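Long-range contacts in transketolase (Campylobacter jejuni, PDB 3L84), which belongs to the transketolase family of thiamine diphosphate-binding enzymes, built from two related parallel-sheet domains and a smaller C-terminal domain: residues F401-I406 with M431-F436; M465-T470 with A489-A494; E8-L13 with I38-S43. One frame throughout, in Å; residues are numbered along the deposited sequence.

Contact 1. Residues F401-I406 with M431-F436; sequences FARYGI and MKIKHF
Ala-402 and Arg-403, at the C-terminal end of helix 391-404, meet Met-431 and Ile-433 where the chain leaves helix 418-431 for strand 436-440 of the parallel sheet in the pyrimidine-binding domain. The methyl of Ala-402 points at this connection, its CB 3.7 Å from Ile-433 CD1 and also near the carbonyl O of Lys-434. Arg-403 runs across Ile-433 at about a right angle, with its CD 3.7 Å from Ile-433 CG2. The two branches of Ile-433 are thus divided between neighbouring residues. Its CG1 sits between the backbone N and the carbonyl carbon (chi1 52°), which leaves CG2 anti to that carbon. The selenium of Met-431, a selenomethionine, lies obliquely to the Arg-403 chain, 4.1 Å from CD. Lys-432 has positive phi and is the C-prime residue of a Schellman motif closing helix 418-431. One water joins the backbones: it donates to Ala-402 O (3.1 Å) and accepts from Lys-434 N (3.0 Å). No direct hydrogen bond crosses. Arg-403 offers its methylenes here, while NE bonds to Glu-110 O; the chemistry therefore implies apolar packing, with polar linkage left to the water.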
loop_
_atom_site.group_PDB
_atom_site.type_symbol
_atom_site.label_atom_id
_atom_site.label_comp_id
_atom_site.label_asym_id
_atom_site.label_seq_id
_atom_site.Cartn_x
_atom_site.Cartn_y
_atom_site.Cartn_z
ATOM N N PHE A 401 3.861 -5.452 18.158
ATOM C CA PHE A 401 3.531 -4.978 19.501
ATOM C C PHE A 401 2.290 -5.689 19.998
ATOM O O PHE A 401 2.205 -6.063 21.171
ATOM C CB PHE A 401 3.306 -3.455 19.574
ATOM C CG PHE A 401 4.544 -2.623 19.818
ATOM C CD1 PHE A 401 5.400 -2.269 18.805
ATOM C CD2 PHE A 401 4.836 -2.201 21.115
ATOM C CE1 PHE A 401 6.525 -1.499 19.059
ATOM C CE2 PHE A 401 5.965 -1.422 21.376
ATOM C CZ PHE A 401 6.794 -1.062 20.350
ATOM N N ALA A 402 1.272 -5.826 19.162
ATOM C CA ALA A 402 0.031 -6.474 19.560
ATOM C C ALA A 402 0.189 -7.966 19.870
ATOM O O ALA A 402 -0.596 -8.521 20.646
ATOM C CB ALA A 402 -1.030 -6.259 18.458
ATOM N N ARG A 403 1.182 -8.608 19.260
ATOM C CA ARG A 403 1.480 -10.008 19.508
ATOM C C ARG A 403 2.460 -10.206 20.635
ATOM O O ARG A 403 2.593 -11.349 21.104
ATOM C CB ARG A 403 2.020 -10.689 18.229
ATOM C CG ARG A 403 0.961 -10.911 17.165
ATOM C CD ARG A 403 0.036 -12.039 17.537
ATOM N NE ARG A 403 0.724 -13.333 17.565
ATOM C CZ ARG A 403 0.333 -14.426 18.209
ATOM N NH1 ARG A 403 -0.742 -14.433 18.990
ATOM N NH2 ARG A 403 1.052 -15.532 18.072
ATOM N N TYR A 404 3.132 -9.165 21.121
ATOM C CA TYR A 404 4.224 -9.386 22.074
ATOM C C TYR A 404 3.759 -10.015 23.374
ATOM O O TYR A 404 4.423 -10.911 23.897
ATOM C CB TYR A 404 4.971 -8.056 22.331
ATOM C CG TYR A 404 6.214 -8.232 23.148
ATOM C CD1 TYR A 404 7.392 -8.622 22.566
ATOM C CD2 TYR A 404 6.199 -8.085 24.523
ATOM C CE1 TYR A 404 8.499 -8.850 23.287
ATOM C CE2 TYR A 404 7.307 -8.291 25.272
ATOM C CZ TYR A 404 8.490 -8.679 24.657
ATOM O OH TYR A 404 9.616 -8.920 25.427
ATOM N N GLY A 405 2.673 -9.515 23.942
ATOM C CA GLY A 405 2.020 -10.132 25.082
ATOM C C GLY A 405 1.425 -9.147 26.073
ATOM O O GLY A 405 0.601 -9.550 26.884
ATOM N N ILE A 406 1.878 -7.902 26.078
ATOM C CA ILE A 406 1.512 -6.929 27.105
ATOM C C ILE A 406 1.077 -5.547 26.563
ATOM O O ILE A 406 0.794 -4.643 27.396
ATOM C CB ILE A 406 2.659 -6.737 28.121
ATOM C CG1 ILE A 406 3.951 -6.289 27.418
ATOM C CG2 ILE A 406 2.844 -8.005 28.967
ATOM C CD1 ILE A 406 5.036 -5.734 28.381
HETATM N N MSE A 431 -5.102 -12.128 11.620
HETATM C CA MSE A 431 -4.754 -12.681 12.936
HETATM C C MSE A 431 -5.779 -12.353 14.031
HETATM O O MSE A 431 -5.741 -12.944 15.095
HETATM C CB MSE A 431 -3.431 -12.092 13.411
HETATM C CG MSE A 431 -2.233 -12.515 12.598
HETATM SE SE MSE A 431 -0.547 -12.119 13.485
HETATM C CE MSE A 431 -0.507 -10.180 13.336
ATOM N N LYS A 432 -6.683 -11.420 13.767
ATOM C CA LYS A 432 -7.670 -10.959 14.768
ATOM C C LYS A 432 -7.000 -10.388 16.009
ATOM O O LYS A 432 -7.441 -10.631 17.131
ATOM C CB LYS A 432 -8.726 -12.035 15.099
ATOM C CG LYS A 432 -9.432 -12.588 13.895
ATOM C CD LYS A 432 -10.422 -13.688 14.300
ATOM C CE LYS A 432 -11.629 -13.206 14.924
ATOM N NZ LYS A 432 -12.637 -14.365 15.053
ATOM N N ILE A 433 -5.935 -9.614 15.799
ATOM C CA ILE A 433 -5.239 -8.964 16.896
ATOM C C ILE A 433 -5.846 -7.648 17.283
ATOM O O ILE A 433 -6.577 -6.997 16.507
ATOM C CB ILE A 433 -3.748 -8.745 16.619
ATOM C CG1 ILE A 433 -3.503 -8.035 15.298
ATOM C CG2 ILE A 433 -2.998 -10.074 16.633
ATOM C CD1 ILE A 433 -2.133 -7.343 15.136
ATOM N N LYS A 434 -5.583 -7.223 18.514
ATOM C CA LYS A 434 -6.067 -5.961 19.049
ATOM C C LYS A 434 -5.066 -4.851 18.752
ATOM O O LYS A 434 -4.120 -4.603 19.489
ATOM C CB LYS A 434 -6.418 -6.095 20.528
ATOM C CG LYS A 434 -7.408 -7.154 20.822
ATOM C CD LYS A 434 -8.646 -7.193 19.894
ATOM C CE LYS A 434 -9.462 -5.935 19.926
ATOM N NZ LYS A 434 -10.095 -5.725 21.326
ATOM N N HIS A 435 -5.261 -4.224 17.604
ATOM C CA HIS A 435 -4.395 -3.171 17.062
ATOM C C HIS A 435 -5.362 -2.142 16.497
ATOM O O HIS A 435 -6.301 -2.487 15.761
ATOM C CB HIS A 435 -3.510 -3.766 15.959
ATOM C CG HIS A 435 -2.625 -2.803 15.216
ATOM N ND1 HIS A 435 -1.742 -3.246 14.251
ATOM C CD2 HIS A 435 -2.477 -1.456 15.258
ATOM C CE1 HIS A 435 -1.107 -2.205 13.722
ATOM N NE2 HIS A 435 -1.541 -1.099 14.320
ATOM N N PHE A 436 -5.222 -0.894 16.940
ATOM C CA PHE A 436 -6.182 0.163 16.598
ATOM C C PHE A 436 -5.579 1.119 15.589
ATOM O O PHE A 436 -4.439 1.545 15.725
ATOM C CB PHE A 436 -6.591 0.897 17.890
ATOM C CG PHE A 436 -6.984 -0.053 18.988
ATOM C CD1 PHE A 436 -8.148 -0.760 18.911
ATOM C CD2 PHE A 436 -6.146 -0.301 20.043
ATOM C CE1 PHE A 436 -8.482 -1.669 19.860
ATOM C CE2 PHE A 436 -6.497 -1.231 21.020
ATOM C CZ PHE A 436 -7.632 -1.932 20.906
HETATM O O HOH W 1 -3.686 -8.774 20.194
#

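Contact 2. Residues M465-T470 with A489-A494; sequences MPNFLT and ADIPSA
Leu-469 and Ile-491 form the apolar centre on one side of the strand pair, their side chains crossing at about a right angle with Leu-469 CG 3.8 Å from Ile-491 CD1. Leu-469 CG is anti to its own carbonyl carbon, and from there CD1 reaches Ala-489 CB while CD2 stays beside Ile-491 CD1. On the same face Ser-493 OG lies against Leu-469 CB, 3.6 Å away, and close to CD1 as well. Leu-564 and Glu-563 of helix 562-566 also touch Leu-469.

The Phe-468 ring packs separately. Pro-492 CG lies over one face, 4.0 Å from the ring centroid and 18° off the normal, a CH-pi contact displaced toward the rim. Ala-494 N lies in the ring plane at its edge, and Ala-494 CB approaches CE2.

Both segments belong to the beta-alpha-beta unit of strand 469-471, helix 476-488 and strand 493-496, in which strand 469-471 is the outermost of a six-stranded parallel sheet within this chain. Leu-469 pairs with Ser-493 and Thr-470 with Ala-494 in parallel register. Leu-469 serves as both donor and acceptor: its N bonds to Pro-492 O at 3.1 Å, and its O receives Ala-494 N at 2.9 Å. The N-H...O angles, 166° and 169°, show both bonds to be close to straight. Ser-493 CA-H makes a further contact with Leu-469 O, the CA lying 3.3 Å from that oxygen.

Farther out, Ile-491 CG2 packs on Asn-467 CB. Asn-467 O is buried against Pro-492 CD at 3.2 Å and has no hydrogen-bonding partner in the model, whereas Asn-467 ND2 bonds to Ala-429 O. Beyond this end of the pair, Asn-467 packs on Phe-605 of the second subunit.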
loop_
_atom_site.group_PDB
_atom_site.type_symbol
_atom_site.label_atom_id
_atom_site.label_comp_id
_atom_site.label_asym_id
_atom_site.label_seq_id
_atom_site.Cartn_x
_atom_site.Cartn_y
_atom_site.Cartn_z
HETATM N N MSE A 465 -12.773 -5.308 3.820
HETATM C CA MSE A 465 -11.802 -6.163 4.471
HETATM C C MSE A 465 -12.443 -6.929 5.633
HETATM O O MSE A 465 -12.965 -6.321 6.582
HETATM C CB MSE A 465 -10.636 -5.319 4.975
HETATM C CG MSE A 465 -9.566 -6.163 5.687
HETATM SE SE MSE A 465 -7.932 -5.207 6.137
HETATM C CE MSE A 465 -8.627 -3.406 6.499
ATOM N N PRO A 466 -12.371 -8.258 5.605
ATOM C CA PRO A 466 -12.892 -9.010 6.743
ATOM C C PRO A 466 -12.198 -8.715 8.061
ATOM O O PRO A 466 -11.042 -8.278 8.078
ATOM C CB PRO A 466 -12.675 -10.474 6.313
ATOM C CG PRO A 466 -12.673 -10.420 4.820
ATOM C CD PRO A 466 -11.966 -9.145 4.501
ATOM N N ASN A 467 -12.868 -9.063 9.160
ATOM C CA ASN A 467 -12.285 -9.007 10.497
ATOM C C ASN A 467 -11.763 -7.616 10.883
ATOM O O ASN A 467 -10.730 -7.498 11.509
ATOM C CB ASN A 467 -11.139 -10.027 10.695
ATOM C CG ASN A 467 -11.574 -11.447 10.658
ATOM O OD1 ASN A 467 -12.781 -11.755 10.759
ATOM N ND2 ASN A 467 -10.607 -12.349 10.599
ATOM N N PHE A 468 -12.496 -6.594 10.494
ATOM C CA PHE A 468 -12.229 -5.210 10.849
ATOM C C PHE A 468 -13.521 -4.557 11.180
ATOM O O PHE A 468 -14.568 -4.786 10.492
ATOM C CB PHE A 468 -11.624 -4.403 9.690
ATOM C CG PHE A 468 -10.264 -3.844 9.970
ATOM C CD1 PHE A 468 -9.175 -4.563 9.625
ATOM C CD2 PHE A 468 -10.085 -2.664 10.681
ATOM C CE1 PHE A 468 -7.967 -4.135 9.868
ATOM C CE2 PHE A 468 -8.777 -2.208 10.911
ATOM C CZ PHE A 468 -7.745 -2.957 10.537
ATOM N N LEU A 469 -13.507 -3.721 12.190
ATOM C CA LEU A 469 -14.595 -2.770 12.411
ATOM C C LEU A 469 -14.151 -1.399 11.922
ATOM O O LEU A 469 -13.043 -0.990 12.237
ATOM C CB LEU A 469 -14.950 -2.698 13.884
ATOM C CG LEU A 469 -15.438 -4.002 14.494
ATOM C CD1 LEU A 469 -15.745 -3.806 15.981
ATOM C CD2 LEU A 469 -16.681 -4.545 13.763
ATOM N N THR A 470 -14.985 -0.697 11.183
ATOM C CA THR A 470 -14.598 0.602 10.658
ATOM C C THR A 470 -15.567 1.608 11.282
ATOM O O THR A 470 -16.714 1.744 10.831
ATOM C CB THR A 470 -14.652 0.660 9.136
ATOM O OG1 THR A 470 -13.853 -0.432 8.623
ATOM C CG2 THR A 470 -14.091 1.970 8.572
ATOM N N ALA A 489 -13.880 -6.000 21.546
ATOM C CA ALA A 489 -14.029 -6.783 20.327
ATOM C C ALA A 489 -12.916 -7.787 20.157
ATOM O O ALA A 489 -11.875 -7.715 20.821
ATOM C CB ALA A 489 -14.051 -5.869 19.090
ATOM N N ASP A 490 -13.147 -8.769 19.300
ATOM C CA ASP A 490 -12.167 -9.814 19.041
ATOM C C ASP A 490 -11.382 -9.586 17.760
ATOM O O ASP A 490 -10.676 -10.507 17.317
ATOM C CB ASP A 490 -12.822 -11.212 19.074
ATOM C CG ASP A 490 -13.762 -11.462 17.952
ATOM O OD1 ASP A 490 -14.120 -10.553 17.181
ATOM O OD2 ASP A 490 -14.182 -12.671 17.832
ATOM N N ILE A 491 -11.505 -8.410 17.162
ATOM C CA ILE A 491 -10.891 -8.082 15.872
ATOM C C ILE A 491 -10.391 -6.653 15.958
ATOM O O ILE A 491 -10.849 -5.885 16.827
ATOM C CB ILE A 491 -11.922 -8.234 14.723
ATOM C CG1 ILE A 491 -13.253 -7.506 15.000
ATOM C CG2 ILE A 491 -12.163 -9.726 14.369
ATOM C CD1 ILE A 491 -14.215 -7.510 13.809
ATOM N N PRO A 492 -9.469 -6.243 15.083
ATOM C CA PRO A 492 -9.019 -4.864 15.059
ATOM C C PRO A 492 -10.057 -3.887 14.575
ATOM O O PRO A 492 -11.063 -4.239 13.969
ATOM C CB PRO A 492 -7.860 -4.889 14.091
ATOM C CG PRO A 492 -8.139 -6.051 13.204
ATOM C CD PRO A 492 -8.789 -7.069 14.072
ATOM N N SER A 493 -9.832 -2.615 14.918
ATOM C CA SER A 493 -10.741 -1.529 14.543
ATOM C C SER A 493 -9.988 -0.353 13.952
ATOM O O SER A 493 -8.833 -0.067 14.333
ATOM C CB SER A 493 -11.495 -0.994 15.768
ATOM O OG SER A 493 -12.427 -1.923 16.349
ATOM N N ALA A 494 -10.644 0.345 13.018
ATOM C CA ALA A 494 -10.214 1.604 12.513
ATOM C C ALA A 494 -11.177 2.694 12.979
ATOM O O ALA A 494 -12.386 2.458 13.087
ATOM C CB ALA A 494 -10.168 1.605 10.986
#

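Contact 3. Residues E8-L13 with I38-S43. With GOL (glycerol), chain B.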
loop_
_atom_site.group_PDB
_atom_site.type_symbol
_atom_site.label_atom_id
_atom_site.label_comp_id
_atom_site.label_asym_id
_atom_site.label_seq_id
_atom_site.Cartn_x
_atom_site.Cartn_y
_atom_site.Cartn_z
ATOM N N GLU A 8 23.007 -34.670 10.552
ATOM C CA GLU A 8 21.817 -35.488 10.646
ATOM C C GLU A 8 20.583 -34.647 10.952
ATOM O O GLU A 8 19.527 -34.816 10.350
ATOM C CB GLU A 8 21.979 -36.604 11.674
ATOM C CG GLU A 8 20.859 -37.657 11.545
ATOM C CD GLU A 8 20.796 -38.666 12.674
ATOM O OE1 GLU A 8 20.248 -38.307 13.746
ATOM O OE2 GLU A 8 21.243 -39.823 12.479
ATOM N N GLN A 9 20.714 -33.696 11.887
ATOM C CA GLN A 9 19.611 -32.788 12.227
ATOM C C GLN A 9 19.177 -31.979 11.019
ATOM O O GLN A 9 17.972 -31.859 10.734
ATOM C CB GLN A 9 20.007 -31.886 13.404
ATOM C CG GLN A 9 19.985 -32.608 14.723
ATOM C CD GLN A 9 20.316 -31.658 15.859
ATOM O OE1 GLN A 9 21.484 -31.312 16.064
ATOM N NE2 GLN A 9 19.286 -31.169 16.543
ATOM N N ALA A 10 20.130 -31.412 10.298
ATOM C CA ALA A 10 19.808 -30.579 9.124
ATOM C C ALA A 10 19.137 -31.410 8.060
ATOM O O ALA A 10 18.140 -30.985 7.448
ATOM C CB ALA A 10 21.060 -29.892 8.587
ATOM N N ASN A 11 19.647 -32.610 7.810
ATOM C CA ASN A 11 19.036 -33.441 6.802
ATOM C C ASN A 11 17.647 -33.944 7.205
ATOM O O ASN A 11 16.778 -34.095 6.353
ATOM C CB ASN A 11 19.995 -34.577 6.410
ATOM C CG ASN A 11 21.153 -34.068 5.568
ATOM O OD1 ASN A 11 21.035 -33.035 4.904
ATOM N ND2 ASN A 11 22.280 -34.767 5.598
ATOM N N THR A 12 17.429 -34.144 8.502
ATOM C CA THR A 12 16.095 -34.488 9.008
ATOM C C THR A 12 15.137 -33.369 8.637
ATOM O O THR A 12 14.042 -33.618 8.124
ATOM C CB THR A 12 16.108 -34.736 10.520
ATOM O OG1 THR A 12 16.994 -35.844 10.801
ATOM C CG2 THR A 12 14.703 -35.086 11.035
ATOM N N LEU A 13 15.529 -32.129 8.909
ATOM C CA LEU A 13 14.694 -30.985 8.517
ATOM C C LEU A 13 14.486 -30.927 7.011
ATOM O O LEU A 13 13.372 -30.629 6.558
ATOM C CB LEU A 13 15.304 -29.672 9.010
ATOM C CG LEU A 13 15.311 -29.379 10.511
ATOM C CD1 LEU A 13 16.338 -28.272 10.824
ATOM C CD2 LEU A 13 13.918 -29.020 11.040
ATOM N N ILE A 38 21.461 -23.671 8.778
ATOM C CA ILE A 38 21.311 -22.535 9.660
ATOM C C ILE A 38 20.343 -22.840 10.795
ATOM O O ILE A 38 20.631 -22.553 11.947
ATOM C CB ILE A 38 20.866 -21.289 8.866
ATOM C CG1 ILE A 38 21.997 -20.815 7.932
ATOM C CG2 ILE A 38 20.382 -20.165 9.826
ATOM C CD1 ILE A 38 21.549 -19.849 6.810
ATOM N N LEU A 39 19.154 -23.373 10.472
ATOM C CA LEU A 39 18.174 -23.664 11.534
ATOM C C LEU A 39 18.661 -24.718 12.510
ATOM O O LEU A 39 18.405 -24.619 13.698
ATOM C CB LEU A 39 16.807 -23.997 10.919
ATOM C CG LEU A 39 15.674 -24.081 11.951
ATOM C CD1 LEU A 39 15.480 -22.825 12.776
ATOM C CD2 LEU A 39 14.370 -24.444 11.220
ATOM N N SER A 40 19.375 -25.718 12.015
ATOM C CA SER A 40 19.934 -26.713 12.905
ATOM C C SER A 40 20.856 -26.112 13.942
ATOM O O SER A 40 20.766 -26.423 15.121
ATOM C CB SER A 40 20.648 -27.755 12.081
ATOM O OG SER A 40 19.679 -28.433 11.322
ATOM N N VAL A 41 21.752 -25.222 13.512
ATOM C CA VAL A 41 22.608 -24.545 14.472
ATOM C C VAL A 41 21.836 -23.589 15.381
ATOM O O VAL A 41 22.028 -23.536 16.579
ATOM C CB VAL A 41 23.730 -23.787 13.765
ATOM C CG1 VAL A 41 24.612 -23.096 14.769
ATOM C CG2 VAL A 41 24.575 -24.756 12.919
ATOM N N LEU A 42 20.917 -22.833 14.786
ATOM C CA LEU A 42 20.103 -21.898 15.554
ATOM C C LEU A 42 19.326 -22.605 16.656
ATOM O O LEU A 42 19.104 -22.017 17.712
ATOM C CB LEU A 42 19.146 -21.126 14.616
ATOM C CG LEU A 42 18.316 -20.035 15.265
ATOM C CD1 LEU A 42 19.137 -18.955 15.955
ATOM C CD2 LEU A 42 17.428 -19.388 14.203
ATOM N N SER A 43 18.911 -23.851 16.447
ATOM C CA SER A 43 18.187 -24.590 17.484
ATOM C C SER A 43 18.957 -24.694 18.814
ATOM O O SER A 43 18.339 -24.840 19.872
ATOM C CB SER A 43 17.786 -25.992 17.012
ATOM O OG SER A 43 18.891 -26.879 16.962
HETATM C C1 GOL B . 19.193 -28.898 19.822
HETATM O O1 GOL B . 18.761 -29.147 18.501
HETATM C C2 GOL B . 18.106 -28.257 20.691
HETATM O O2 GOL B . 16.917 -29.030 20.680
HETATM C C3 GOL B . 18.580 -28.115 22.133
HETATM O O3 GOL B . 19.824 -27.425 22.161
#
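Ala-10 and Ser-40 mark the closest backbone approach of two packed helices, 3-24 and 30-42, in the thiamine diphosphate-binding domain. The short axes come within 8.7 Å, and their directions differ by 123°. Ser-40 is modelled in two conformers; in the one described, OG lies 3.1 Å from Ala-10 CA and 3.4 Å from Leu-13 CD1, close contacts that remain tentative because they rest on this conformer alone. Here the nearby Ala-10 N makes a poor angle and is not hydrogen-bonded to OG, which bonds to Ala-36 O in its own helix. Leu-13 CD1 also reaches Leu-39 CB at 4.3 Å.

Gln-9 is extended beyond CG (chi2 -177°), which carries CD away from the helix; the terminal amide then splits its two atoms, OE1 bonding to Tyr-44 OH and NE2 donating to glycerol. Ser-43 OG sits between its backbone N and carbonyl carbon (chi1 74°) and donates to Ser-40 O at 2.7 Å. The glycerol, probably from the crystallisation liquor, bridges Gln-9 and Ser-43 through O1, which accepts from Gln-9 NE2 at 2.9 Å and donates to Ser-43 OG at 2.7 Å.

Contacts 1 and 2 are neighbours in the pyrimidine-binding domain, centres about 12 Å apart, and touch directly: Lys-434 NZ is 2.7 Å from Ala-489 O, a probable hydrogen bond, and Ile-433 O packs on Pro-492 CD. Contact 1 lies on the loop leading into one strand of the sheet, contact 2 pairs two of its strands; contact 2 is buried, with direct backbone bonds, whereas contact 1 is a partly buried junction bridged by water. Contact 3 belongs to the other thiamine diphosphate-fold domain, its centre about 31 Å and 39 Å from those of contacts 1 and 2. It is buried helix-on-helix packing, though far from the chain centre, and a glycerol is bound at its margin.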